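Local coordinates for protein oxidoreductase, 2OG-Fe(II) oxygenase family (Burkholderia pseudomallei, PDB 6N1F) that binds an iron(III) ion through two histidines and an aspartate and probably acts as an iron-dependent oxidoreductase of the 2-oxoglutarate oxygenase family, at residues G179-H184 with H209-V214; T24-F29 with P190-P195; I143-K148 with E218-V223; H155-S160 with T203-R208; F166-Q171 with G198-T203. All blocks are in the same frame, centred on the assembly; numbering follows the deposited sequence.

Contact 1: residues G179-H184 with H209-V214. With FE (Fe (III) ion), chain E.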
# COMPACT_ATOMS: atom_id res chain seq x y z
N GLY A 179 5.21 11.66 8.52
CA GLY A 179 4.47 10.67 7.75
C GLY A 179 5.21 9.37 7.48
O GLY A 179 4.96 8.72 6.46
N GLU A 180 6.11 8.97 8.37
CA GLU A 180 6.83 7.72 8.16
C GLU A 180 5.90 6.52 8.32
O GLU A 180 5.02 6.48 9.18
CB GLU A 180 8.01 7.60 9.11
CG GLU A 180 9.08 8.67 8.93
CD GLU A 180 8.80 9.90 9.76
OE1 GLU A 180 7.69 9.96 10.34
OE2 GLU A 180 9.67 10.80 9.84
N PHE A 181 6.11 5.54 7.46
CA PHE A 181 5.46 4.25 7.60
C PHE A 181 6.32 3.40 8.52
O PHE A 181 7.48 3.11 8.20
CB PHE A 181 5.29 3.62 6.21
CG PHE A 181 4.66 2.30 6.24
CD1 PHE A 181 3.29 2.19 6.37
CD2 PHE A 181 5.42 1.15 6.16
CE1 PHE A 181 2.69 0.95 6.43
CE2 PHE A 181 4.83 -0.09 6.19
CZ PHE A 181 3.46 -0.19 6.34
N VAL A 182 5.78 3.02 9.69
CA VAL A 182 6.54 2.30 10.70
C VAL A 182 5.91 0.94 10.95
O VAL A 182 4.72 0.86 11.29
CB VAL A 182 6.62 3.10 12.01
CG1 VAL A 182 7.51 2.37 12.99
CG2 VAL A 182 7.15 4.50 11.74
N VAL A 183 6.72 -0.11 10.84
CA VAL A 183 6.34 -1.49 11.14
C VAL A 183 6.94 -1.89 12.47
O VAL A 183 8.11 -1.61 12.75
CB VAL A 183 6.82 -2.44 10.03
CG1 VAL A 183 6.34 -3.86 10.30
CG2 VAL A 183 6.39 -1.96 8.67
N HIS A 184 6.14 -2.60 13.28
CA HIS A 184 6.52 -3.04 14.62
C HIS A 184 6.47 -4.56 14.73
O HIS A 184 5.58 -5.13 15.38
CB HIS A 184 5.59 -2.41 15.66
CG HIS A 184 5.70 -0.92 15.74
ND1 HIS A 184 6.36 -0.28 16.76
CD2 HIS A 184 5.24 0.05 14.92
CE1 HIS A 184 6.31 1.02 16.57
NE2 HIS A 184 5.63 1.25 15.46
N HIS A 209 1.55 -2.08 12.13
CA HIS A 209 2.21 -0.95 11.49
C HIS A 209 1.38 0.31 11.64
O HIS A 209 0.21 0.27 12.04
CB HIS A 209 2.49 -1.22 10.01
CG HIS A 209 1.26 -1.48 9.20
ND1 HIS A 209 0.96 -2.73 8.71
CD2 HIS A 209 0.26 -0.66 8.82
CE1 HIS A 209 -0.18 -2.67 8.04
NE2 HIS A 209 -0.63 -1.42 8.09
N GLU A 210 1.99 1.45 11.28
CA GLU A 210 1.40 2.75 11.54
C GLU A 210 2.05 3.77 10.63
O GLU A 210 3.18 3.58 10.15
CB GLU A 210 1.60 3.17 13.00
CG GLU A 210 3.04 3.57 13.25
CD GLU A 210 3.29 4.13 14.65
OE1 GLU A 210 2.39 4.79 15.21
OE2 GLU A 210 4.40 3.92 15.18
N VAL A 211 1.36 4.89 10.45
CA VAL A 211 1.94 6.05 9.80
C VAL A 211 2.05 7.15 10.85
O VAL A 211 1.06 7.47 11.52
CB VAL A 211 1.08 6.49 8.60
CG1 VAL A 211 1.73 7.67 7.89
CG2 VAL A 211 0.87 5.31 7.62
N ARG A 212 3.25 7.69 11.02
CA ARG A 212 3.45 8.71 12.03
C ARG A 212 2.98 10.07 11.52
O ARG A 212 2.71 10.27 10.33
CB ARG A 212 4.91 8.77 12.49
CG ARG A 212 5.34 7.48 13.15
CD ARG A 212 6.72 7.56 13.75
NE ARG A 212 6.96 6.41 14.62
CZ ARG A 212 8.16 6.03 15.05
NH1 ARG A 212 9.25 6.70 14.68
NH2 ARG A 212 8.27 4.98 15.85
N THR A 213 2.89 11.01 12.46
CA THR A 213 2.24 12.29 12.23
C THR A 213 2.77 12.96 10.98
O THR A 213 3.98 13.03 10.76
CB THR A 213 2.48 13.21 13.45
OG1 THR A 213 2.15 12.48 14.63
CG2 THR A 213 1.60 14.44 13.37
N VAL A 214 1.85 13.46 10.16
CA VAL A 214 2.20 14.26 8.99
C VAL A 214 2.54 15.66 9.48
O VAL A 214 1.73 16.30 10.15
CB VAL A 214 1.07 14.28 7.96
CG1 VAL A 214 1.44 15.19 6.82
CG2 VAL A 214 0.80 12.87 7.44
FE FE E . -2.48 -0.82 7.16
O HOH W 1 6.27 12.15 12.51
O HOH W 2 -1.88 1.60 6.78
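Strand 181-184 runs antiparallel to strand 209-211, the two axes 4.6 Å apart at an angle of 160°, and backbone bonds between Val182 and Glu210 in both directions fix the pairing. Gly179, whose positive phi suits a residue without a side chain, carries the pairing on into the loop by giving its N-H to Thr213 O. On one face of the sheet Phe181 and His209 meet obliquely: Phe181 CZ lies 3.8 Å from His209 CG, over one face of the imidazole toward its rim. With CG between its own backbone N and carbonyl carbon (chi1 60°), His209 turns NE2 to the iron, 2.2 Å away. Val211 CG2 meets the edge of the same phenyl. On the face that bears Val182 and Glu210, Glu210 OE2 takes a hydrogen bond from His184 NE2 over 3.0 Å, the donor reaching the oxygen from above the carboxylate plane. Val182 CG2 sits 3.5 Å from Arg212 NE, over one face of the guanidinium, whose far end forms a salt bridge with Glu26. His209 joins His155 and Asp157 in the two-histidine, one-carboxylate facial triad carried by the double-stranded beta-helix of this family.

Contact 2: residues T24-F29 with P190-P195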
# COMPACT_ATOMS: atom_id res chain seq x y z
N THR A 24 13.82 3.08 22.10
CA THR A 24 15.12 3.71 22.29
C THR A 24 15.96 3.61 21.02
O THR A 24 16.84 4.45 20.78
CB THR A 24 15.89 3.08 23.48
OG1 THR A 24 17.01 3.90 23.83
CG2 THR A 24 16.36 1.66 23.13
N ALA A 25 15.66 2.60 20.20
CA ALA A 25 16.37 2.37 18.95
C ALA A 25 15.38 2.00 17.85
O ALA A 25 14.45 1.22 18.07
CB ALA A 25 17.42 1.27 19.10
N GLU A 26 15.57 2.56 16.67
CA GLU A 26 14.71 2.24 15.55
C GLU A 26 15.56 2.07 14.30
O GLU A 26 16.53 2.80 14.09
CB GLU A 26 13.62 3.32 15.36
CG GLU A 26 12.57 3.27 16.48
CD GLU A 26 11.50 4.34 16.38
OE1 GLU A 26 11.67 5.30 15.60
OE2 GLU A 26 10.50 4.22 17.10
N LEU A 27 15.21 1.07 13.49
CA LEU A 27 15.98 0.73 12.30
C LEU A 27 15.41 1.51 11.11
O LEU A 27 14.26 1.28 10.70
CB LEU A 27 15.94 -0.78 12.08
CG LEU A 27 16.85 -1.37 10.99
CD1 LEU A 27 18.32 -1.02 11.24
CD2 LEU A 27 16.65 -2.88 10.88
N HIS A 28 16.18 2.45 10.57
CA HIS A 28 15.73 3.23 9.43
C HIS A 28 16.23 2.60 8.14
O HIS A 28 17.39 2.19 8.05
CB HIS A 28 16.20 4.69 9.54
CG HIS A 28 15.57 5.46 10.66
ND1 HIS A 28 15.01 6.71 10.48
CD2 HIS A 28 15.41 5.17 11.97
CE1 HIS A 28 14.55 7.15 11.63
NE2 HIS A 28 14.76 6.23 12.55
N PHE A 29 15.35 2.51 7.15
CA PHE A 29 15.64 1.87 5.87
C PHE A 29 15.61 2.91 4.77
O PHE A 29 14.74 3.79 4.77
CB PHE A 29 14.60 0.78 5.54
CG PHE A 29 14.75 -0.50 6.32
CD1 PHE A 29 15.45 -1.57 5.79
CD2 PHE A 29 14.17 -0.64 7.57
CE1 PHE A 29 15.59 -2.75 6.51
CE2 PHE A 29 14.31 -1.81 8.29
CZ PHE A 29 15.02 -2.87 7.76
N PRO A 190 11.42 -1.22 15.85
CA PRO A 190 10.57 -0.74 14.76
C PRO A 190 11.39 -0.49 13.50
O PRO A 190 12.55 -0.06 13.56
CB PRO A 190 9.99 0.57 15.30
CG PRO A 190 10.17 0.51 16.78
CD PRO A 190 11.38 -0.33 17.03
N ASN A 191 10.78 -0.77 12.34
CA ASN A 191 11.36 -0.50 11.02
C ASN A 191 10.71 0.74 10.43
O ASN A 191 9.50 0.74 10.14
CB ASN A 191 11.17 -1.70 10.09
CG ASN A 191 11.73 -2.98 10.69
OD1 ASN A 191 12.71 -2.94 11.42
ND2 ASN A 191 11.10 -4.10 10.39
N VAL A 192 11.50 1.79 10.21
CA VAL A 192 11.00 3.10 9.82
C VAL A 192 11.30 3.34 8.34
O VAL A 192 12.45 3.21 7.91
CB VAL A 192 11.64 4.22 10.67
CG1 VAL A 192 11.13 5.59 10.23
CG2 VAL A 192 11.36 3.99 12.13
N PHE A 193 10.27 3.72 7.59
CA PHE A 193 10.39 3.98 6.16
C PHE A 193 9.85 5.37 5.88
O PHE A 193 8.67 5.63 6.12
CB PHE A 193 9.63 2.95 5.32
CG PHE A 193 10.14 1.55 5.47
CD1 PHE A 193 10.98 1.01 4.52
CD2 PHE A 193 9.78 0.79 6.56
CE1 PHE A 193 11.45 -0.28 4.67
CE2 PHE A 193 10.24 -0.48 6.73
CZ PHE A 193 11.09 -1.03 5.77
N ALA A 194 10.71 6.24 5.35
CA ALA A 194 10.34 7.57 4.89
C ALA A 194 10.15 7.53 3.38
O ALA A 194 11.14 7.35 2.66
CB ALA A 194 11.42 8.59 5.26
N PRO A 195 8.96 7.67 2.87
CA PRO A 195 8.77 7.44 1.43
C PRO A 195 8.79 8.75 0.68
O PRO A 195 8.39 9.78 1.21
CB PRO A 195 7.39 6.77 1.37
CG PRO A 195 6.64 7.45 2.48
CD PRO A 195 7.67 7.84 3.56
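The shortest polar bond here runs from Val192 N to Leu27 O, 2.8 Å long and nearly straight at 172°. Leu27 also gives its own N-H to Pro190 O, and Phe29 N reaches Val192 O, so residues 27-29 add a short parallel strand beside 191-193. Proline suits position 190 because only its carbonyl is needed by Leu27, and its ring offers a carbon surface: Pro190 CG lies 3.7 Å from Glu26 CG, the two side chains crossing at about a right angle. The Glu26 carboxylate continues past the proline to a salt bridge with Arg212. On the face that bears His28, Val192 CB stands 4.0 Å from the centroid of the imidazole, almost exactly on its normal, in a CH-pi contact that covers this face of the ring with a branched aliphatic group. Phe29 and Phe193 share the other face, their planes only 5° apart but slid so far that the rings barely overlap, and Phe29 CB meets Phe193 CE1 at 3.4 Å. Phe29 CE2 rests 3.6 Å from Asn191 CB, with Asn191 OD1 at the ring edge and the amide plane nearly perpendicular to the ring. Strand 27-29 is one outer strand of the mixed four-stranded sheet, strand 191-193 bonds on to strand 181-184, and Phe193 packs against Thr48 and Met50 of strand 48-51 in the larger sheet.

Contact 3: residues I143-K148 with E218-V223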
# COMPACT_ATOMS: atom_id res chain seq x y z
N ILE A 143 -7.12 5.53 -2.35
CA ILE A 143 -6.18 6.64 -2.22
C ILE A 143 -6.44 7.30 -0.87
O ILE A 143 -7.57 7.71 -0.58
CB ILE A 143 -6.34 7.67 -3.35
CG1 ILE A 143 -6.34 7.00 -4.73
CG2 ILE A 143 -5.23 8.68 -3.30
CD1 ILE A 143 -4.98 6.67 -5.21
N ASN A 144 -5.40 7.39 -0.03
CA ASN A 144 -5.48 8.06 1.27
C ASN A 144 -4.77 9.40 1.17
O ASN A 144 -3.57 9.45 0.89
CB ASN A 144 -4.83 7.23 2.37
CG ASN A 144 -5.62 6.01 2.71
OD1 ASN A 144 -6.82 5.93 2.41
ND2 ASN A 144 -4.98 5.05 3.34
N ARG A 145 -5.51 10.48 1.44
CA ARG A 145 -4.95 11.82 1.41
C ARG A 145 -4.87 12.33 2.85
O ARG A 145 -5.90 12.68 3.46
CB ARG A 145 -5.79 12.72 0.52
CG ARG A 145 -5.30 14.15 0.44
CD ARG A 145 -6.08 14.91 -0.61
NE ARG A 145 -6.11 16.33 -0.33
CZ ARG A 145 -7.11 16.96 0.28
NH1 ARG A 145 -8.18 16.27 0.68
NH2 ARG A 145 -7.04 18.26 0.50
N MSE A 146 -3.66 12.38 3.39
CA MSE A 146 -3.46 12.67 4.80
C MSE A 146 -2.97 14.09 4.98
O MSE A 146 -1.94 14.48 4.41
CB MSE A 146 -2.47 11.68 5.43
CG MSE A 146 -2.89 10.21 5.34
SE MSE A 146 -1.53 9.06 6.15
CE MSE A 146 -1.60 9.70 7.99
N LEU A 147 -3.72 14.87 5.75
CA LEU A 147 -3.41 16.27 5.94
C LEU A 147 -2.47 16.45 7.13
O LEU A 147 -2.20 15.51 7.88
CB LEU A 147 -4.70 17.06 6.13
CG LEU A 147 -5.74 16.82 5.04
CD1 LEU A 147 -6.99 17.61 5.35
CD2 LEU A 147 -5.18 17.20 3.70
N LYS A 148 -1.98 17.68 7.30
CA LYS A 148 -1.06 17.99 8.39
C LYS A 148 -1.67 17.59 9.72
O LYS A 148 -2.83 17.89 9.99
CB LYS A 148 -0.71 19.47 8.40
CG LYS A 148 0.39 19.85 9.36
CD LYS A 148 0.77 21.31 9.19
CE LYS A 148 1.65 21.80 10.33
NZ LYS A 148 1.15 21.32 11.65
N GLU A 218 0.73 17.71 2.87
CA GLU A 218 -0.18 16.58 2.81
C GLU A 218 0.57 15.39 2.23
O GLU A 218 1.57 15.54 1.54
CB GLU A 218 -1.42 16.90 1.96
CG GLU A 218 -1.14 17.00 0.48
CD GLU A 218 -2.40 17.25 -0.34
OE1 GLU A 218 -3.26 18.04 0.10
OE2 GLU A 218 -2.53 16.66 -1.43
N ARG A 219 0.06 14.20 2.53
CA ARG A 219 0.70 12.95 2.14
C ARG A 219 -0.37 12.10 1.47
O ARG A 219 -1.41 11.82 2.07
CB ARG A 219 1.31 12.24 3.36
CG ARG A 219 1.88 10.83 3.16
CD ARG A 219 1.87 10.14 4.53
NE ARG A 219 2.83 9.06 4.70
CZ ARG A 219 2.54 7.77 4.53
NH1 ARG A 219 1.32 7.38 4.16
NH2 ARG A 219 3.48 6.86 4.76
N THR A 220 -0.11 11.72 0.21
CA THR A 220 -1.09 11.04 -0.63
C THR A 220 -0.50 9.72 -1.10
O THR A 220 0.60 9.69 -1.66
CB THR A 220 -1.45 11.89 -1.84
OG1 THR A 220 -1.83 13.20 -1.40
CG2 THR A 220 -2.59 11.25 -2.63
N SER A 221 -1.23 8.63 -0.89
CA SER A 221 -0.69 7.32 -1.21
C SER A 221 -1.79 6.42 -1.76
O SER A 221 -2.93 6.47 -1.29
CB SER A 221 -0.05 6.68 0.03
OG SER A 221 -0.98 6.52 1.08
N LEU A 222 -1.44 5.60 -2.74
CA LEU A 222 -2.33 4.54 -3.24
C LEU A 222 -2.02 3.26 -2.48
O LEU A 222 -0.89 2.76 -2.53
CB LEU A 222 -2.13 4.34 -4.75
CG LEU A 222 -3.21 3.60 -5.52
CD1 LEU A 222 -2.92 3.74 -7.00
CD2 LEU A 222 -3.27 2.14 -5.16
N VAL A 223 -3.04 2.70 -1.83
CA VAL A 223 -2.87 1.54 -0.96
C VAL A 223 -3.73 0.41 -1.51
O VAL A 223 -4.91 0.62 -1.82
CB VAL A 223 -3.26 1.88 0.50
CG1 VAL A 223 -3.21 0.64 1.36
CG2 VAL A 223 -2.35 2.95 1.05
O HOH W 3 -0.93 9.16 2.82
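Arg145 and Glu218 face each other across one side of two antiparallel strands, with the guanidinium and carboxylate planes 70° apart. The carboxylate lies at the guanidinium edge, and Arg145 NE meets Glu218 OE1 at 3.4 Å in a salt bridge whose hydrogen bond is weak. Both chains are extended to achieve this: Arg145 sends CG anti to its backbone N (chi1 179°), which carries the long chain across to the glutamate. Leu147 CD2 lies over one face of the guanidinium, an apolar cover on that face, while Glu218 meets the edge. Further along the same face the contact turns apolar. Ile143 CD1 touches Leu222 CG at 3.6 Å, the two side chains slanting across one another, while Ile143 CG2 meets the methyl of Thr220.

On the reverse face selenomethionine Met146 and Arg219 run side by side in the same direction. Met146 SE lies against Arg219 CD and 3.9 Å from Arg219 NH1, while CB and CG of Met146 rest near Arg219 O; the arginine NE is bonded to Gly179 O. A water accepts from Arg219 NH1, donates to Asn144 O and bonds with Ser221 OG, so a small hydroxyl fits this position. Asn144 CB stands beside Ser221, and its amide oxygen is bonded to Gln142. Backbone bonds pair Asn144 with Ser221 and Met146 with Arg219. Within the large antiparallel sheet, strand 137-147 lies between 218-227 and 88-92, strand 218-227 bonds on its far side to 166-171, and Met146 and Arg219 pack against Val211 of the smaller sheet.

Contact 4: residues H155-S160 with T203-R208. With FE (Fe (III) ion), chain E.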
# COMPACT_ATOMS: atom_id res chain seq x y z
N HIS A 155 -2.08 -0.72 14.14
CA HIS A 155 -3.15 -1.64 13.78
C HIS A 155 -2.59 -2.80 12.96
O HIS A 155 -1.42 -2.82 12.58
CB HIS A 155 -4.24 -0.94 12.98
CG HIS A 155 -3.82 -0.54 11.60
ND1 HIS A 155 -3.04 0.57 11.36
CD2 HIS A 155 -4.03 -1.13 10.40
CE1 HIS A 155 -2.81 0.66 10.06
NE2 HIS A 155 -3.40 -0.36 9.46
N LEU A 156 -3.48 -3.76 12.69
CA LEU A 156 -3.19 -4.93 11.86
C LEU A 156 -4.16 -4.94 10.69
O LEU A 156 -5.38 -4.94 10.89
CB LEU A 156 -3.33 -6.23 12.65
CG LEU A 156 -2.11 -6.85 13.31
CD1 LEU A 156 -2.54 -7.87 14.35
CD2 LEU A 156 -1.22 -7.49 12.25
N ASP A 157 -3.62 -4.97 9.47
CA ASP A 157 -4.47 -5.05 8.29
C ASP A 157 -5.30 -6.32 8.29
O ASP A 157 -6.45 -6.32 7.85
CB ASP A 157 -3.62 -4.97 7.02
CG ASP A 157 -3.10 -3.58 6.75
OD1 ASP A 157 -3.73 -2.60 7.23
OD2 ASP A 157 -2.07 -3.45 6.06
N ALA A 158 -4.74 -7.41 8.82
CA ALA A 158 -5.47 -8.66 8.93
C ALA A 158 -6.78 -8.51 9.70
O ALA A 158 -7.68 -9.35 9.54
CB ALA A 158 -4.59 -9.72 9.59
N ALA A 159 -6.93 -7.47 10.52
CA ALA A 159 -8.17 -7.27 11.25
C ALA A 159 -9.34 -6.94 10.32
O ALA A 159 -10.48 -7.30 10.61
CB ALA A 159 -8.00 -6.16 12.29
N SER A 160 -9.07 -6.25 9.20
CA SER A 160 -10.12 -6.00 8.23
C SER A 160 -10.47 -7.26 7.45
O SER A 160 -11.64 -7.48 7.10
CB SER A 160 -9.70 -4.89 7.26
OG SER A 160 -9.51 -3.67 7.95
N THR A 203 4.68 -4.76 2.05
CA THR A 203 4.85 -5.21 3.42
C THR A 203 3.91 -6.38 3.69
O THR A 203 2.84 -6.48 3.09
CB THR A 203 4.65 -4.05 4.43
OG1 THR A 203 4.79 -4.55 5.76
CG2 THR A 203 3.28 -3.42 4.29
N SER A 204 4.38 -7.29 4.54
CA SER A 204 3.56 -8.42 4.99
C SER A 204 2.57 -7.96 6.04
O SER A 204 2.92 -7.24 6.98
CB SER A 204 4.44 -9.53 5.57
OG SER A 204 3.62 -10.55 6.12
N CYS A 205 1.32 -8.40 5.90
CA CYS A 205 0.25 -8.00 6.81
C CYS A 205 0.33 -8.70 8.16
O CYS A 205 -0.59 -8.55 8.98
CB CYS A 205 -1.11 -8.26 6.15
SG CYS A 205 -1.34 -7.36 4.58
N ALA A 206 1.40 -9.46 8.41
CA ALA A 206 1.60 -10.15 9.68
C ALA A 206 2.07 -9.22 10.79
O ALA A 206 2.03 -9.62 11.96
CB ALA A 206 2.61 -11.28 9.51
N HIS A 207 2.54 -8.02 10.47
CA HIS A 207 3.13 -7.13 11.45
C HIS A 207 2.24 -5.91 11.65
O HIS A 207 1.72 -5.35 10.68
CB HIS A 207 4.51 -6.66 11.03
CG HIS A 207 5.50 -7.77 10.85
ND1 HIS A 207 5.87 -8.60 11.89
CD2 HIS A 207 6.19 -8.19 9.77
CE1 HIS A 207 6.74 -9.48 11.45
NE2 HIS A 207 6.96 -9.25 10.16
N ARG A 208 2.09 -5.52 12.91
CA ARG A 208 1.47 -4.25 13.23
C ARG A 208 2.26 -3.12 12.57
O ARG A 208 3.48 -3.20 12.43
CB ARG A 208 1.44 -4.07 14.75
CG ARG A 208 0.59 -5.11 15.48
CD ARG A 208 0.71 -5.00 17.01
NE ARG A 208 0.06 -3.82 17.59
CZ ARG A 208 -1.25 -3.69 17.76
NH1 ARG A 208 -2.08 -4.66 17.39
NH2 ARG A 208 -1.75 -2.58 18.30
FE FE E . -2.48 -0.82 7.16
O HOH W 2 -1.88 1.60 6.78
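Two of the three protein ligands of the iron belong to this contact, in the His-X-Asp part of the facial triad. His155 NE2 coordinates the metal at 2.5 Å and Asp157 OD1 at 2.2 Å, with a water as a further ligand. The aspartate oxygen lies at the edge of the His155 ring, near its plane, where both groups address the same ion; a hydrogen bond from His155 ND1 to Gly153 O fixes the rotation of the imidazole. The type I beta turn from Ser204 to His207 packs against the loop through Cys205. Asp157 CB packs on Cys205 SG at 4.1 Å, a small polarisable neighbour for the carbon side of the carboxylate. Leu156, between the two ligands in sequence, turns its CD2 to the backbone of the turn, 3.5 Å from Cys205 O, and crosses the aliphatic stem of Arg208 at about a right angle, CG to CG at 3.9 Å. Arg208 CA also points a hydrogen at His155 O. The two segments thus meet through carbon and backbone contacts, and the metal is bound from 155-160. That loop leads toward strand 166-171, whose Ser167 touches Asp157, while 203-208 joins the end of strand 200-204 to strand 208-211, where the next residue, His209, completes the triad.

Contact 5: residues F166-Q171 with G198-T203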
# COMPACT_ATOMS: atom_id res chain seq x y z
N PHE A 166 -0.36 -9.41 1.72
CA PHE A 166 0.58 -8.34 1.45
C PHE A 166 -0.19 -7.07 1.20
O PHE A 166 -1.35 -7.09 0.77
CB PHE A 166 1.49 -8.63 0.25
CG PHE A 166 2.38 -9.82 0.44
CD1 PHE A 166 3.53 -9.74 1.22
CD2 PHE A 166 2.06 -11.03 -0.15
CE1 PHE A 166 4.34 -10.84 1.39
CE2 PHE A 166 2.87 -12.14 0.01
CZ PHE A 166 4.01 -12.05 0.79
N SER A 167 0.48 -5.97 1.47
CA SER A 167 -0.02 -4.64 1.22
C SER A 167 0.98 -3.94 0.32
O SER A 167 2.19 -4.16 0.44
CB SER A 167 -0.19 -3.89 2.55
OG SER A 167 -0.52 -2.54 2.32
N VAL A 168 0.49 -3.12 -0.61
CA VAL A 168 1.32 -2.34 -1.51
C VAL A 168 0.89 -0.89 -1.39
O VAL A 168 -0.30 -0.59 -1.37
CB VAL A 168 1.21 -2.81 -2.98
CG1 VAL A 168 2.11 -1.98 -3.84
CG2 VAL A 168 1.60 -4.27 -3.09
N VAL A 169 1.87 0.01 -1.31
CA VAL A 169 1.62 1.43 -1.11
C VAL A 169 2.48 2.22 -2.06
O VAL A 169 3.72 2.14 -1.99
CB VAL A 169 1.90 1.87 0.34
CG1 VAL A 169 1.48 3.31 0.50
CG2 VAL A 169 1.16 0.98 1.28
N ILE A 170 1.85 3.01 -2.92
CA ILE A 170 2.53 3.86 -3.88
C ILE A 170 2.44 5.28 -3.38
O ILE A 170 1.34 5.77 -3.10
CB ILE A 170 1.88 3.75 -5.27
CG1 ILE A 170 1.74 2.29 -5.67
CG2 ILE A 170 2.67 4.55 -6.30
CD1 ILE A 170 1.10 2.14 -7.02
N GLN A 171 3.58 5.96 -3.28
CA GLN A 171 3.60 7.31 -2.73
C GLN A 171 3.39 8.30 -3.85
O GLN A 171 4.22 8.41 -4.77
CB GLN A 171 4.90 7.62 -1.98
CG GLN A 171 4.90 8.99 -1.27
CD GLN A 171 3.78 9.13 -0.23
OE1 GLN A 171 3.22 10.21 -0.04
NE2 GLN A 171 3.46 8.03 0.44
N GLY A 198 6.81 8.45 -5.86
CA GLY A 198 7.20 7.39 -6.75
C GLY A 198 7.74 6.15 -6.08
O GLY A 198 7.88 5.12 -6.75
N THR A 199 8.08 6.19 -4.78
CA THR A 199 8.46 4.96 -4.11
C THR A 199 7.24 4.11 -3.83
O THR A 199 6.10 4.58 -3.81
CB THR A 199 9.21 5.22 -2.79
OG1 THR A 199 8.32 5.82 -1.84
CG2 THR A 199 10.44 6.11 -3.00
N VAL A 200 7.50 2.83 -3.59
CA VAL A 200 6.48 1.81 -3.38
C VAL A 200 6.93 0.95 -2.21
O VAL A 200 8.05 0.42 -2.21
CB VAL A 200 6.28 0.95 -4.65
CG1 VAL A 200 5.30 -0.17 -4.38
CG2 VAL A 200 5.83 1.81 -5.82
N ILE A 201 6.07 0.80 -1.21
CA ILE A 201 6.35 -0.04 -0.06
C ILE A 201 5.54 -1.32 -0.23
O ILE A 201 4.38 -1.28 -0.63
CB ILE A 201 6.03 0.70 1.26
CG1 ILE A 201 6.96 1.91 1.42
CG2 ILE A 201 6.16 -0.24 2.50
CD1 ILE A 201 6.60 2.91 2.56
N VAL A 202 6.19 -2.46 -0.01
CA VAL A 202 5.53 -3.76 0.01
C VAL A 202 5.75 -4.33 1.40
O VAL A 202 6.88 -4.32 1.90
CB VAL A 202 6.07 -4.71 -1.06
CG1 VAL A 202 5.28 -6.01 -1.05
CG2 VAL A 202 6.01 -4.06 -2.44
N THR A 203 4.68 -4.76 2.05
CA THR A 203 4.85 -5.21 3.42
C THR A 203 3.91 -6.38 3.69
O THR A 203 2.84 -6.48 3.09
CB THR A 203 4.65 -4.05 4.43
OG1 THR A 203 4.79 -4.55 5.76
CG2 THR A 203 3.28 -3.42 4.29
O HOH W 4 5.71 4.37 -0.76
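Val168 and Val200 interlock on one face of two antiparallel strands: Val168 CG1, which stands anti to its backbone N (chi1 -179°), meets Val200 CG1 at 3.7 Å. The other methyl of Val200, CG2, settles beside Ile170 CG1 at 4.1 Å, so one branched residue fills the space between two neighbours of the opposite strand. Val202 takes the next place along, its CG2 more loosely beside Val168 CG2. Phe126 of helix 120-130 packs on both Val168 and Val202, and beta-branched residues suit such extended, buried strands. In the large sheet of the double-stranded beta-helix, strand 166-171 lies between 200-204 and 218-227, and 200-204 is followed by the edge strand 48-51. On the face toward the metal the bumps are smaller: Thr203 CG2 rests on Ser167 CB at 3.9 Å, and the short serine side chain touches Asp157. Thr203 OG1 turns instead to Thr48 OG1. Val169 and Ile201 stand opposite each other with their CB atoms 4.4 Å apart. At the far end Gln171 CB sits against Thr199, while Gly198, at whose positive phi a side chain would press on the preceding carbonyl oxygen, gives its N-H to Gln171 O at 2.8 Å. A water donates to Val169 O and Thr199 OG1, the latter also bonded to Ala196 O, and Phe166 presents its ring edge to Thr203 O.

Contact 5 is the buried centre, mostly interlocked aliphatic branches, whereas contact 2 lies at the surface edge of the smaller sheet, its centre about 17 Å from the chain centre, and mixes aromatic and aliphatic packing. Contacts 3 and 5 share the large sheet through neighbouring strands 218-227 and 166-171, but contact 3 has a charged pair at one end. Contacts 1 and 2 meet in the smaller sheet, where Arg212 pairs with Glu26. Contacts 1 and 4 converge on the iron, one supplying a ligand from a strand, the other, partly buried in loops at the end of strand 200-204, supplying two. Arg219 of contact 3, bonded to Gly179, links the large sheet to the loop leading into the smaller one.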